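Local coordinates for phytoene synthase (PDB 5IYS), which probably joins two farnesyl diphosphate molecules head to head into dehydrosqualene, a magnesium-dependent prenyl transfer of the squalene and phytoene synthase family, at residues A[130-135]-A[164-169]; A[211-216]-A[251-256]; A[226-231]-A[245-250]; A[238-243]-A[280-285]. All blocks are in the same frame, centred on the assembly; numbering follows the deposited sequence.

Read from the N terminus, contact 1 comes first: 130-135 on helix 125-143 meets 164-169 on helix 155-172, closing a short loop before any other contact opens. Contact 2 then opens at 211-216 on helix 207-227 and closes at 251-256 on helix 236-258. Contact 3, between 226-231 and 245-250, lies wholly within that span, so helix 236-258 meets helix 207-227 and the residues at its C-terminal end at two places. Contact 4 brings 238-243 against 280-285 on the C-terminal helix 272-287 and crosses both contacts 2 and 3. Contacts 1 and 3 touch the same farnesyl thiodiphosphate, and Asn169 probably hydrogen-bonds Tyr249 between them.

Contact 1 (A[130-135]-A[164-169]); sequences EYCYYV and AMQLTN. With MG (magnesium ion), chain D; FPS (S-[(2E,6E)-3,7,11-trimethyldodeca-2,6,10-trienyl] trihydrogen thiodiphosphate), chain H; FPS (S-[(2E,6E)-3,7,11-trimethyldodeca-2,6,10-trienyl] trihydrogen thiodiphosphate), chain G.
Cys132 and Gln166 make the central touch here, the thiol SG lying against the aliphatic CG of the glutamine at 3.5 Å. Around them Leu167 adds its CD2 methyl to the sulfur, and Val135 sets CG2 beside the amide of Gln166, 3.6 Å from NE2. No hydrogen bond crosses between the helices. With CG anti to the backbone N (chi1 179°) and a bend at chi2, Gln166 runs past the cysteine and then turns its amide alongside Val135 CG2. That puts NE2 3.5 Å from C4, a methyl of the chain H farnesyl thiodiphosphate. The amide nitrogen, although buried, finds no polar partner in the model; its close neighbours include Val135 CG2 and the C4 methyls of both ligands.

One turn further on, Asn169 does the polar work. Its OD1 binds the magnesium ion at 2.1 Å, and O2A of the same chain H ligand and three waters complete the coordination seen in the model. ND2 faces the diphosphates, giving a weak hydrogen bond to O3A of the chain H ligand and hydrogen-bonding Tyr249 OH. The magnesium ion thus bridges the thiodiphosphate and helix 155-172, while the neighbouring glutamine and valine border the start of the prenyl chain.

Behind this first shell, Tyr131 offers one ring face to Val135 CG2, and its hydroxyl is tied to Asp116. The helix segments run at 105° to each other, with axes 9.5 Å apart at closest approach. Helix 104-116 packs beside Val135, while helices 207-227 and 236-258 flank the other sides of 164-169.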
# COMPACT_ATOMS: atom_id res chain seq x y z
N GLU A 130 6.92 -12.64 -1.47
CA GLU A 130 7.05 -12.28 -2.89
C GLU A 130 5.78 -11.57 -3.35
O GLU A 130 5.82 -10.56 -4.07
CB GLU A 130 7.28 -13.54 -3.75
CG GLU A 130 8.73 -13.99 -3.75
CD GLU A 130 9.53 -13.27 -4.83
OE1 GLU A 130 9.17 -13.37 -6.02
OE2 GLU A 130 10.50 -12.57 -4.48
N TYR A 131 4.64 -12.08 -2.92
CA TYR A 131 3.37 -11.50 -3.35
C TYR A 131 3.24 -10.07 -2.81
O TYR A 131 2.83 -9.16 -3.55
CB TYR A 131 2.21 -12.36 -2.88
CG TYR A 131 0.88 -11.67 -2.99
CD1 TYR A 131 0.24 -11.56 -4.21
CD2 TYR A 131 0.26 -11.14 -1.86
CE1 TYR A 131 -0.98 -10.88 -4.31
CE2 TYR A 131 -0.93 -10.44 -1.96
CZ TYR A 131 -1.58 -10.38 -3.17
OH TYR A 131 -2.79 -9.70 -3.26
N CYS A 132 3.65 -9.85 -1.56
CA CYS A 132 3.56 -8.52 -0.95
C CYS A 132 4.45 -7.56 -1.71
O CYS A 132 4.10 -6.40 -1.81
CB CYS A 132 3.97 -8.51 0.52
SG CYS A 132 2.83 -9.37 1.63
N TYR A 133 5.54 -8.04 -2.31
CA TYR A 133 6.36 -7.13 -3.14
C TYR A 133 5.51 -6.68 -4.32
O TYR A 133 5.43 -5.49 -4.66
CB TYR A 133 7.67 -7.76 -3.65
CG TYR A 133 8.23 -6.90 -4.77
CD1 TYR A 133 8.61 -5.58 -4.50
CD2 TYR A 133 8.05 -7.26 -6.10
CE1 TYR A 133 8.89 -4.68 -5.54
CE2 TYR A 133 8.39 -6.38 -7.14
CZ TYR A 133 8.79 -5.08 -6.84
OH TYR A 133 9.05 -4.14 -7.82
N TYR A 134 4.98 -7.65 -5.05
CA TYR A 134 4.33 -7.30 -6.31
C TYR A 134 3.18 -6.31 -6.12
O TYR A 134 3.00 -5.40 -6.94
CB TYR A 134 3.85 -8.53 -7.08
CG TYR A 134 5.02 -9.16 -7.82
CD1 TYR A 134 5.41 -8.69 -9.07
CD2 TYR A 134 5.79 -10.13 -7.21
CE1 TYR A 134 6.53 -9.23 -9.72
CE2 TYR A 134 6.91 -10.68 -7.86
CZ TYR A 134 7.25 -10.24 -9.12
OH TYR A 134 8.36 -10.78 -9.76
N VAL A 135 2.40 -6.46 -5.05
CA VAL A 135 1.26 -5.55 -4.91
C VAL A 135 1.48 -4.40 -3.94
O VAL A 135 0.57 -3.60 -3.74
CB VAL A 135 -0.03 -6.28 -4.50
CG1 VAL A 135 -0.41 -7.34 -5.53
CG2 VAL A 135 0.10 -6.85 -3.07
N ALA A 164 5.32 -4.32 5.08
CA ALA A 164 4.71 -4.16 6.41
C ALA A 164 3.23 -3.75 6.24
O ALA A 164 2.36 -4.15 7.02
CB ALA A 164 5.49 -3.08 7.22
N MET A 165 2.99 -2.78 5.36
CA MET A 165 1.62 -2.31 5.15
C MET A 165 0.69 -3.39 4.59
O MET A 165 -0.49 -3.49 4.97
CB MET A 165 1.65 -1.08 4.24
CG MET A 165 2.06 0.19 4.98
SD MET A 165 2.18 1.59 3.79
CE MET A 165 2.60 2.88 4.95
N GLN A 166 1.19 -4.17 3.64
CA GLN A 166 0.37 -5.21 3.02
C GLN A 166 0.05 -6.27 4.09
O GLN A 166 -1.07 -6.76 4.12
CB GLN A 166 1.09 -5.85 1.83
CG GLN A 166 0.34 -6.97 1.14
CD GLN A 166 -1.05 -6.53 0.70
OE1 GLN A 166 -2.05 -7.12 1.09
NE2 GLN A 166 -1.12 -5.39 0.01
N LEU A 167 1.03 -6.66 4.91
CA LEU A 167 0.77 -7.59 6.02
C LEU A 167 -0.28 -7.05 6.99
O LEU A 167 -1.11 -7.79 7.51
CB LEU A 167 2.06 -7.83 6.82
CG LEU A 167 3.11 -8.74 6.17
CD1 LEU A 167 4.27 -8.98 7.11
CD2 LEU A 167 2.46 -10.06 5.74
N THR A 168 -0.18 -5.76 7.29
CA THR A 168 -1.19 -5.10 8.13
C THR A 168 -2.58 -5.19 7.49
O THR A 168 -3.57 -5.51 8.15
CB THR A 168 -0.81 -3.61 8.32
OG1 THR A 168 0.51 -3.51 8.90
CG2 THR A 168 -1.83 -2.89 9.20
N ASN A 169 -2.65 -4.92 6.19
CA ASN A 169 -3.92 -5.04 5.46
C ASN A 169 -4.52 -6.46 5.54
O ASN A 169 -5.74 -6.64 5.78
CB ASN A 169 -3.73 -4.58 4.02
CG ASN A 169 -5.03 -4.56 3.22
OD1 ASN A 169 -5.52 -5.61 2.84
ND2 ASN A 169 -5.58 -3.37 2.97
MG MG D . -6.64 -6.93 1.58
C1 FPS H . -4.93 -2.42 -1.13
S1 FPS H . -4.69 -4.03 -0.44
C2 FPS H . -4.50 -2.43 -2.58
C3 FPS H . -3.23 -2.53 -3.00
C4 FPS H . -2.06 -2.74 -2.08
C5 FPS H . -2.99 -2.47 -4.49
C6 FPS H . -3.14 -1.04 -5.03
C7 FPS H . -2.38 -0.05 -4.17
C8 FPS H . -2.95 1.09 -3.76
C10 FPS H . -2.14 1.98 -2.85
C9 FPS H . -4.38 1.43 -4.12
C11 FPS H . -1.33 3.02 -3.60
C12 FPS H . -0.97 4.02 -2.51
C13 FPS H . -0.20 5.11 -2.71
C14 FPS H . 0.39 5.47 -4.04
C15 FPS H . 0.09 5.99 -1.53
PA FPS H . -6.55 -4.80 -0.75
O1A FPS H . -6.83 -4.83 -2.21
O2A FPS H . -6.57 -6.31 -0.18
O3A FPS H . -7.57 -4.01 0.22
PB FPS H . -8.72 -2.98 -0.18
O1B FPS H . -10.00 -3.65 0.25
O2B FPS H . -8.79 -2.68 -1.66
O3B FPS H . -8.43 -1.71 0.59
C1 FPS G . -3.60 0.22 1.18
S1 FPS G . -4.35 1.10 -0.13
C2 FPS G . -2.13 0.23 0.79
C3 FPS G . -1.28 -0.79 1.02
C4 FPS G . -1.72 -2.02 1.74
C5 FPS G . 0.18 -0.70 0.59
C6 FPS G . 0.56 0.59 -0.13
C7 FPS G . 2.08 0.70 -0.14
C8 FPS G . 2.71 1.88 -0.01
C10 FPS G . 4.22 1.88 -0.16
C9 FPS G . 1.99 3.19 0.21
C11 FPS G . 4.85 2.50 1.09
C12 FPS G . 6.35 2.68 0.91
C13 FPS G . 6.94 3.82 0.47
C14 FPS G . 8.44 3.89 0.36
C15 FPS G . 6.14 5.05 0.11
PA FPS G . -6.20 1.84 0.41
O1A FPS G . -6.54 3.03 -0.37
O2A FPS G . -7.16 0.66 -0.13
O3A FPS G . -6.48 1.95 1.97
PB FPS G . -7.05 0.60 2.69
O1B FPS G . -8.55 0.65 2.77
O2B FPS G . -6.32 0.58 4.01
O3B FPS G . -6.71 -0.67 1.95
O HOH W 1 -5.32 -8.21 0.85
O HOH W 2 -6.57 -8.08 2.98
O HOH W 3 -7.76 -5.88 2.24

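Contact 2 (A[211-216]-A[251-256]); sequences ALWESL and EQLNIV
Trp213 reaches from helix 207-227 to Leu253 and Val256 on helix 236-258 and carries this contact alone on its side. From CB the indole leaves with CG anti to the backbone N (chi1 -163°), which directs the ring across the gap toward the second helix. Along the pyrrole side, NE1 passes 3.9 Å from Val256 CG1, but its hydrogen bond goes elsewhere, to the backbone oxygen of Leu171 on helix 155-172. The fusion carbon CE2 is also near that methyl, and CZ2 settles against the valine most closely, 3.5 Å from CG1 and equally near CB. The approach is oblique, neither flat over the ring nor square to its rim.

At the far corner of the six-membered ring, CH2 meets the backbone: Leu253 O lies 3.4 Å away, at the ring edge and near its plane. A carbon edge therefore faces a carbonyl oxygen here, without a hydrogen bond between the two segments. The leucine side chain joins in more loosely, with CD2 at 4.1 Å from the same CH2. One indole thus spans a turn of the opposing helix, from Leu253 to Val256.

Tyr261 makes an edge-to-face pair with the indole, and Leu253 and Leu216 both pack on Leu171. Through its N-H and its six-membered ring, Trp213 ties helix 207-227 to two other helices. The result is a largely apolar helix junction, whose centre lies about 17 Å from the centre of the chain, in the all-helical fold of the squalene and phytoene synthases within the terpene synthase clan.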
# COMPACT_ATOMS: atom_id res chain seq x y z
N ALA A 211 -2.38 -16.55 18.21
CA ALA A 211 -0.96 -16.86 18.14
C ALA A 211 -0.40 -16.53 16.76
O ALA A 211 0.64 -15.89 16.64
CB ALA A 211 -0.74 -18.33 18.46
N LEU A 212 -1.07 -17.05 15.72
CA LEU A 212 -0.66 -16.85 14.34
C LEU A 212 -0.71 -15.36 13.97
O LEU A 212 0.29 -14.83 13.49
CB LEU A 212 -1.57 -17.64 13.41
CG LEU A 212 -1.23 -17.69 11.91
CD1 LEU A 212 -2.06 -18.77 11.19
CD2 LEU A 212 -1.43 -16.33 11.25
N TRP A 213 -1.84 -14.72 14.23
CA TRP A 213 -2.02 -13.29 14.06
C TRP A 213 -0.83 -12.52 14.65
O TRP A 213 -0.17 -11.73 13.97
CB TRP A 213 -3.34 -12.83 14.68
CG TRP A 213 -3.79 -11.47 14.22
CD1 TRP A 213 -4.73 -11.20 13.25
CD2 TRP A 213 -3.36 -10.19 14.71
NE1 TRP A 213 -4.86 -9.84 13.08
CE2 TRP A 213 -4.07 -9.20 13.99
CE3 TRP A 213 -2.46 -9.79 15.71
CZ2 TRP A 213 -3.92 -7.83 14.25
CZ3 TRP A 213 -2.26 -8.44 15.92
CH2 TRP A 213 -2.99 -7.47 15.19
N GLU A 214 -0.55 -12.77 15.92
CA GLU A 214 0.53 -12.08 16.60
C GLU A 214 1.90 -12.39 16.03
O GLU A 214 2.75 -11.50 15.97
CB GLU A 214 0.48 -12.28 18.10
CG GLU A 214 -0.65 -11.51 18.77
CD GLU A 214 -0.42 -10.00 18.82
OE1 GLU A 214 0.64 -9.50 18.38
OE2 GLU A 214 -1.32 -9.28 19.27
N SER A 215 2.10 -13.62 15.55
CA SER A 215 3.35 -13.94 14.89
C SER A 215 3.55 -13.04 13.66
O SER A 215 4.66 -12.61 13.37
CB SER A 215 3.36 -15.39 14.42
OG SER A 215 4.65 -15.72 13.94
N LEU A 216 2.52 -12.98 12.83
CA LEU A 216 2.60 -12.17 11.61
C LEU A 216 2.65 -10.68 11.94
O LEU A 216 3.35 -9.92 11.27
CB LEU A 216 1.41 -12.49 10.70
CG LEU A 216 1.51 -12.11 9.22
CD1 LEU A 216 2.71 -12.84 8.61
CD2 LEU A 216 0.23 -12.47 8.46
N GLU A 251 -0.96 1.63 13.01
CA GLU A 251 -1.96 1.75 14.08
C GLU A 251 -3.14 0.80 13.95
O GLU A 251 -3.70 0.36 14.97
CB GLU A 251 -2.46 3.21 14.15
CG GLU A 251 -3.57 3.43 15.18
CD GLU A 251 -3.07 3.42 16.62
OE1 GLU A 251 -1.84 3.40 16.84
OE2 GLU A 251 -3.92 3.39 17.54
N GLN A 252 -3.46 0.38 12.73
CA GLN A 252 -4.54 -0.60 12.59
C GLN A 252 -4.28 -1.95 13.26
O GLN A 252 -5.24 -2.66 13.58
CB GLN A 252 -4.92 -0.82 11.13
CG GLN A 252 -5.24 0.51 10.45
CD GLN A 252 -5.45 0.35 8.97
OE1 GLN A 252 -6.59 0.29 8.50
NE2 GLN A 252 -4.37 0.09 8.25
N LEU A 253 -3.01 -2.31 13.44
CA LEU A 253 -2.71 -3.50 14.24
C LEU A 253 -3.25 -3.35 15.67
O LEU A 253 -3.80 -4.29 16.23
CB LEU A 253 -1.21 -3.80 14.26
CG LEU A 253 -0.57 -4.07 12.87
CD1 LEU A 253 0.93 -4.17 13.08
CD2 LEU A 253 -1.10 -5.36 12.27
N ASN A 254 -3.00 -2.20 16.28
CA ASN A 254 -3.47 -1.97 17.66
C ASN A 254 -4.98 -1.93 17.81
O ASN A 254 -5.52 -2.40 18.81
CB ASN A 254 -2.84 -0.71 18.24
CG ASN A 254 -1.45 -0.97 18.77
OD1 ASN A 254 -1.03 -2.11 18.93
ND2 ASN A 254 -0.70 0.10 18.97
N ILE A 255 -5.65 -1.48 16.76
CA ILE A 255 -7.11 -1.49 16.70
C ILE A 255 -7.63 -2.92 16.82
O ILE A 255 -8.58 -3.17 17.57
CB ILE A 255 -7.59 -0.89 15.35
CG1 ILE A 255 -7.67 0.64 15.44
CG2 ILE A 255 -8.93 -1.45 14.92
CD1 ILE A 255 -6.85 1.24 16.55
N VAL A 256 -7.09 -3.83 16.02
CA VAL A 256 -7.55 -5.22 16.02
C VAL A 256 -7.28 -5.84 17.39
O VAL A 256 -8.11 -6.58 17.93
CB VAL A 256 -6.89 -6.07 14.92
CG1 VAL A 256 -7.34 -7.52 15.00
CG2 VAL A 256 -7.19 -5.50 13.55

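Contact 3 (A[226-231]-A[245-250]); sequences ESFEMF and AAFIYR. With FPS (S-[(2E,6E)-3,7,11-trimethyldodeca-2,6,10-trienyl] trihydrogen thiodiphosphate), chain G.
Phe228 turns its ring toward helix 236-258 with CG anti to the carbonyl carbon, while Arg250 starts out extended, CG anti to the backbone N (chi1 178°), and bends at chi3 to bring its guanidinium back toward the phenylalanines. The two meet at 3.7 Å between Phe228 CE2 and Arg250 NH1. The nitrogen lies at the edge of the benzene ring, near its plane, whereas Phe228 CZ sits over one face of the guanidinium. Their planes are 74° apart, so the phenylalanine directs its rim at the flat side of the charged group.

Farther round the rim, CE1 touches the methyl of Ala246, CB at 3.7 Å and again near the ring plane. Phe247 comes up next to it: its CE1 is 4.0 Å from Phe228 CE2. The ring planes are within 19° of parallel, yet slid so far apart, with centroids 5.8 Å from each other, that they barely overlap. Arg250 NH2 meanwhile lies 3.5 Å above the plane of Phe247, over its centre, so the guanidinium meets Phe228's edge with one nitrogen and Phe247's face with the other.

On another side of helix 236-258, Tyr249 points into the pocket and donates a hydrogen bond from OH to O2B of the chain G farnesyl thiodiphosphate, 2.8 Å. Phe247 also packs on Val282 and Tyr285 of helix 272-287. Glu225 is a weak, long-range ionic partner of Arg250. Chemically, the helix places a diphosphate-binding phenol on one side and a cation set among aromatic rings on another, where the positive charge probably gains from the pi cloud of Phe247.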
# COMPACT_ATOMS: atom_id res chain seq x y z
N GLU A 226 12.35 -1.69 10.63
CA GLU A 226 13.44 -1.77 9.68
C GLU A 226 13.36 -0.74 8.56
O GLU A 226 14.36 -0.14 8.20
CB GLU A 226 13.60 -3.19 9.11
CG GLU A 226 13.96 -4.26 10.14
CD GLU A 226 13.71 -5.66 9.61
OE1 GLU A 226 13.91 -5.86 8.39
OE2 GLU A 226 13.30 -6.55 10.40
N SER A 227 12.16 -0.49 8.05
CA SER A 227 12.02 0.41 6.89
C SER A 227 12.38 1.84 7.27
O SER A 227 12.76 2.63 6.39
CB SER A 227 10.60 0.37 6.31
OG SER A 227 9.68 1.08 7.15
N PHE A 228 12.20 2.18 8.54
CA PHE A 228 12.49 3.53 9.04
C PHE A 228 13.98 3.90 8.97
O PHE A 228 14.34 5.07 9.01
CB PHE A 228 11.98 3.73 10.48
CG PHE A 228 10.48 3.57 10.65
CD1 PHE A 228 9.63 3.55 9.54
CD2 PHE A 228 9.94 3.37 11.92
CE1 PHE A 228 8.25 3.49 9.71
CE2 PHE A 228 8.55 3.29 12.10
CZ PHE A 228 7.71 3.32 10.99
N GLU A 229 14.83 2.91 8.68
CA GLU A 229 16.23 3.17 8.39
C GLU A 229 16.44 4.11 7.20
O GLU A 229 17.46 4.83 7.13
CB GLU A 229 16.89 1.84 8.09
CG GLU A 229 18.34 1.91 7.74
CD GLU A 229 18.91 0.51 7.51
OE1 GLU A 229 18.75 -0.34 8.42
OE2 GLU A 229 19.46 0.26 6.42
N MET A 230 15.46 4.18 6.30
CA MET A 230 15.60 5.08 5.15
C MET A 230 15.49 6.56 5.49
O MET A 230 15.87 7.40 4.68
CB MET A 230 14.61 4.73 4.04
CG MET A 230 13.18 5.02 4.39
SD MET A 230 12.10 4.41 3.06
CE MET A 230 10.85 3.67 4.09
N PHE A 231 15.02 6.92 6.68
CA PHE A 231 14.67 8.34 6.89
C PHE A 231 15.76 9.37 6.62
O PHE A 231 15.50 10.44 6.04
CB PHE A 231 13.95 8.58 8.23
CG PHE A 231 12.52 8.09 8.24
CD1 PHE A 231 11.65 8.41 7.20
CD2 PHE A 231 12.05 7.28 9.26
CE1 PHE A 231 10.34 7.95 7.20
CE2 PHE A 231 10.72 6.84 9.29
CZ PHE A 231 9.90 7.11 8.22
N ALA A 245 2.17 8.34 6.97
CA ALA A 245 1.51 7.22 6.30
C ALA A 245 1.83 5.90 7.03
O ALA A 245 0.93 5.08 7.26
CB ALA A 245 1.90 7.13 4.82
N ALA A 246 3.10 5.70 7.37
CA ALA A 246 3.51 4.50 8.06
C ALA A 246 2.80 4.37 9.42
O ALA A 246 2.37 3.27 9.77
CB ALA A 246 5.07 4.48 8.21
N PHE A 247 2.86 5.41 10.26
CA PHE A 247 2.33 5.32 11.63
C PHE A 247 0.81 5.14 11.60
O PHE A 247 0.24 4.31 12.33
CB PHE A 247 2.64 6.58 12.42
CG PHE A 247 3.99 6.57 13.11
CD1 PHE A 247 5.16 6.45 12.38
CD2 PHE A 247 4.08 6.94 14.46
CE1 PHE A 247 6.43 6.54 13.01
CE2 PHE A 247 5.32 7.08 15.08
CZ PHE A 247 6.49 6.85 14.36
N ILE A 248 0.15 5.88 10.72
CA ILE A 248 -1.30 5.70 10.59
C ILE A 248 -1.66 4.27 10.17
O ILE A 248 -2.59 3.67 10.71
CB ILE A 248 -1.95 6.78 9.71
CG1 ILE A 248 -1.87 8.11 10.47
CG2 ILE A 248 -3.40 6.48 9.33
CD1 ILE A 248 -1.89 9.34 9.57
N TYR A 249 -0.97 3.74 9.15
CA TYR A 249 -1.32 2.40 8.70
C TYR A 249 -1.02 1.35 9.79
O TYR A 249 -1.86 0.49 10.05
CB TYR A 249 -0.64 2.05 7.37
CG TYR A 249 -1.55 1.22 6.51
CD1 TYR A 249 -2.65 1.79 5.88
CD2 TYR A 249 -1.37 -0.16 6.42
CE1 TYR A 249 -3.48 1.04 5.08
CE2 TYR A 249 -2.21 -0.94 5.63
CZ TYR A 249 -3.26 -0.33 4.98
OH TYR A 249 -4.11 -1.09 4.23
N ARG A 250 0.11 1.50 10.48
CA ARG A 250 0.55 0.54 11.50
C ARG A 250 -0.42 0.47 12.67
O ARG A 250 -0.55 -0.56 13.34
CB ARG A 250 1.93 0.94 12.06
CG ARG A 250 2.41 -0.01 13.15
CD ARG A 250 3.87 0.30 13.52
NE ARG A 250 3.93 1.64 14.10
CZ ARG A 250 5.05 2.21 14.52
NH1 ARG A 250 6.20 1.56 14.41
NH2 ARG A 250 5.03 3.46 14.99
C1 FPS G . -3.60 0.22 1.18
S1 FPS G . -4.35 1.10 -0.13
C2 FPS G . -2.13 0.23 0.79
C3 FPS G . -1.28 -0.79 1.02
C4 FPS G . -1.72 -2.02 1.74
C5 FPS G . 0.18 -0.70 0.59
C6 FPS G . 0.56 0.59 -0.13
C7 FPS G . 2.08 0.70 -0.14
C8 FPS G . 2.71 1.88 -0.01
C10 FPS G . 4.22 1.88 -0.16
C9 FPS G . 1.99 3.19 0.21
C11 FPS G . 4.85 2.50 1.09
C12 FPS G . 6.35 2.68 0.91
C13 FPS G . 6.94 3.82 0.47
C14 FPS G . 8.44 3.89 0.36
C15 FPS G . 6.14 5.05 0.11
PA FPS G . -6.20 1.84 0.41
O1A FPS G . -6.54 3.03 -0.37
O2A FPS G . -7.16 0.66 -0.13
O3A FPS G . -6.48 1.95 1.97
PB FPS G . -7.05 0.60 2.69
O1B FPS G . -8.55 0.65 2.77
O2B FPS G . -6.32 0.58 4.01
O3B FPS G . -6.71 -0.67 1.95

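Contact 4 (A[238-243]-A[280-285]); sequences CRQALA and KEVKSY
Gln240 NE2 is gripped by two acceptors, OE1 of Gln36 and the backbone oxygen of Leu279, just ahead of 280-285. With its nitrogen committed there, the amide rests against Val282 and Lys283 of the C-terminal helix. The oxygen OE1 sits 3.3 Å from Val282 CG1 and 3.4 Å from Lys283 CA, with the lysine CB only slightly farther off. Starting anti to the backbone N (chi1 176°) and kinked at chi2, the glutamine chain carries its amide over the valine, so the methyl CG1 has both polar ends of that group close by, NE2 at 3.5 Å.

In this all-helical enzyme the contact joins helix 236-258 to the last helix, 272-287, their segments running at 129° with axes 9.5 Å apart. Ala243 and Val282 bring their CA atoms to 6.4 Å.

Val282 is the apolar centre of the junction. Its CG1 reaches the methyl of Ala243 at 3.7 Å, its CG2 lies against the backbone carbonyl of that alanine, and beyond the segment it packs on Ser244 and Phe247. Lys283, an exposed residue, contributes CA and CB, and the rest of its chain extends elsewhere. Leu242, next to Ala243 in the helix, touches a bound farnesyl thiodiphosphate.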
# COMPACT_ATOMS: atom_id res chain seq x y z
N CYS A 238 9.79 15.71 2.86
CA CYS A 238 8.96 14.53 2.59
C CYS A 238 8.84 13.60 3.79
O CYS A 238 8.10 12.62 3.76
CB CYS A 238 9.50 13.73 1.40
SG CYS A 238 9.45 14.66 -0.16
N ARG A 239 9.64 13.83 4.83
CA ARG A 239 9.64 12.91 5.95
C ARG A 239 8.35 12.83 6.75
O ARG A 239 7.96 11.76 7.19
CB ARG A 239 10.79 13.26 6.90
CG ARG A 239 12.13 12.98 6.26
CD ARG A 239 13.24 13.27 7.28
NE ARG A 239 14.50 13.33 6.56
CZ ARG A 239 15.56 14.02 6.95
NH1 ARG A 239 15.52 14.74 8.06
NH2 ARG A 239 16.68 13.93 6.24
N GLN A 240 7.79 13.98 7.11
CA GLN A 240 6.57 14.02 7.93
C GLN A 240 5.44 13.25 7.23
O GLN A 240 4.76 12.42 7.84
CB GLN A 240 6.17 15.49 8.12
CG GLN A 240 4.87 15.76 8.86
CD GLN A 240 4.83 15.20 10.27
OE1 GLN A 240 5.84 15.22 11.00
NE2 GLN A 240 3.64 14.81 10.70
N ALA A 241 5.32 13.44 5.92
CA ALA A 241 4.24 12.74 5.16
C ALA A 241 4.48 11.23 5.12
O ALA A 241 3.56 10.44 5.37
CB ALA A 241 4.14 13.33 3.74
N LEU A 242 5.71 10.81 4.85
CA LEU A 242 5.94 9.39 4.72
C LEU A 242 5.82 8.67 6.06
O LEU A 242 5.25 7.59 6.16
CB LEU A 242 7.35 9.16 4.13
CG LEU A 242 7.79 7.70 4.09
CD1 LEU A 242 6.96 6.85 3.18
CD2 LEU A 242 9.29 7.62 3.71
N ALA A 243 6.46 9.20 7.10
CA ALA A 243 6.28 8.64 8.44
C ALA A 243 4.83 8.63 8.91
O ALA A 243 4.35 7.66 9.51
CB ALA A 243 7.19 9.40 9.43
N LYS A 280 1.35 14.27 15.36
CA LYS A 280 2.17 14.92 16.37
C LYS A 280 3.25 13.97 16.87
O LYS A 280 4.39 14.40 17.08
CB LYS A 280 1.33 15.40 17.56
CG LYS A 280 0.40 16.58 17.22
CD LYS A 280 -0.38 17.04 18.45
CE LYS A 280 -0.93 18.44 18.18
NZ LYS A 280 -2.13 18.26 17.35
N GLU A 281 2.90 12.71 17.12
CA GLU A 281 3.93 11.74 17.47
C GLU A 281 5.00 11.66 16.41
O GLU A 281 6.15 11.38 16.72
CB GLU A 281 3.39 10.32 17.68
CG GLU A 281 2.57 10.13 18.92
CD GLU A 281 1.99 8.73 19.02
OE1 GLU A 281 2.63 7.78 18.51
OE2 GLU A 281 0.89 8.59 19.59
N VAL A 282 4.58 11.66 15.15
CA VAL A 282 5.51 11.54 14.04
C VAL A 282 6.45 12.73 14.05
O VAL A 282 7.67 12.56 13.97
CB VAL A 282 4.75 11.40 12.70
CG1 VAL A 282 5.55 11.93 11.51
CG2 VAL A 282 4.36 9.93 12.52
N LYS A 283 5.90 13.91 14.31
CA LYS A 283 6.71 15.12 14.33
C LYS A 283 7.74 15.06 15.47
O LYS A 283 8.90 15.42 15.25
CB LYS A 283 5.85 16.37 14.43
CG LYS A 283 6.65 17.67 14.39
CD LYS A 283 5.76 18.89 14.27
CE LYS A 283 5.15 19.24 15.61
NZ LYS A 283 4.60 20.64 15.65
N SER A 284 7.36 14.50 16.63
CA SER A 284 8.32 14.32 17.71
C SER A 284 9.37 13.29 17.32
O SER A 284 10.55 13.46 17.62
CB SER A 284 7.64 13.88 19.03
OG SER A 284 6.75 14.88 19.46
N TYR A 285 8.91 12.18 16.74
CA TYR A 285 9.77 11.07 16.37
C TYR A 285 10.86 11.48 15.37
O TYR A 285 12.03 11.07 15.50
CB TYR A 285 8.93 9.90 15.85
CG TYR A 285 9.74 8.83 15.17
CD1 TYR A 285 10.47 7.90 15.89
CD2 TYR A 285 9.80 8.78 13.78
CE1 TYR A 285 11.24 6.94 15.24
CE2 TYR A 285 10.58 7.86 13.14
CZ TYR A 285 11.27 6.93 13.87
OH TYR A 285 12.03 6.03 13.18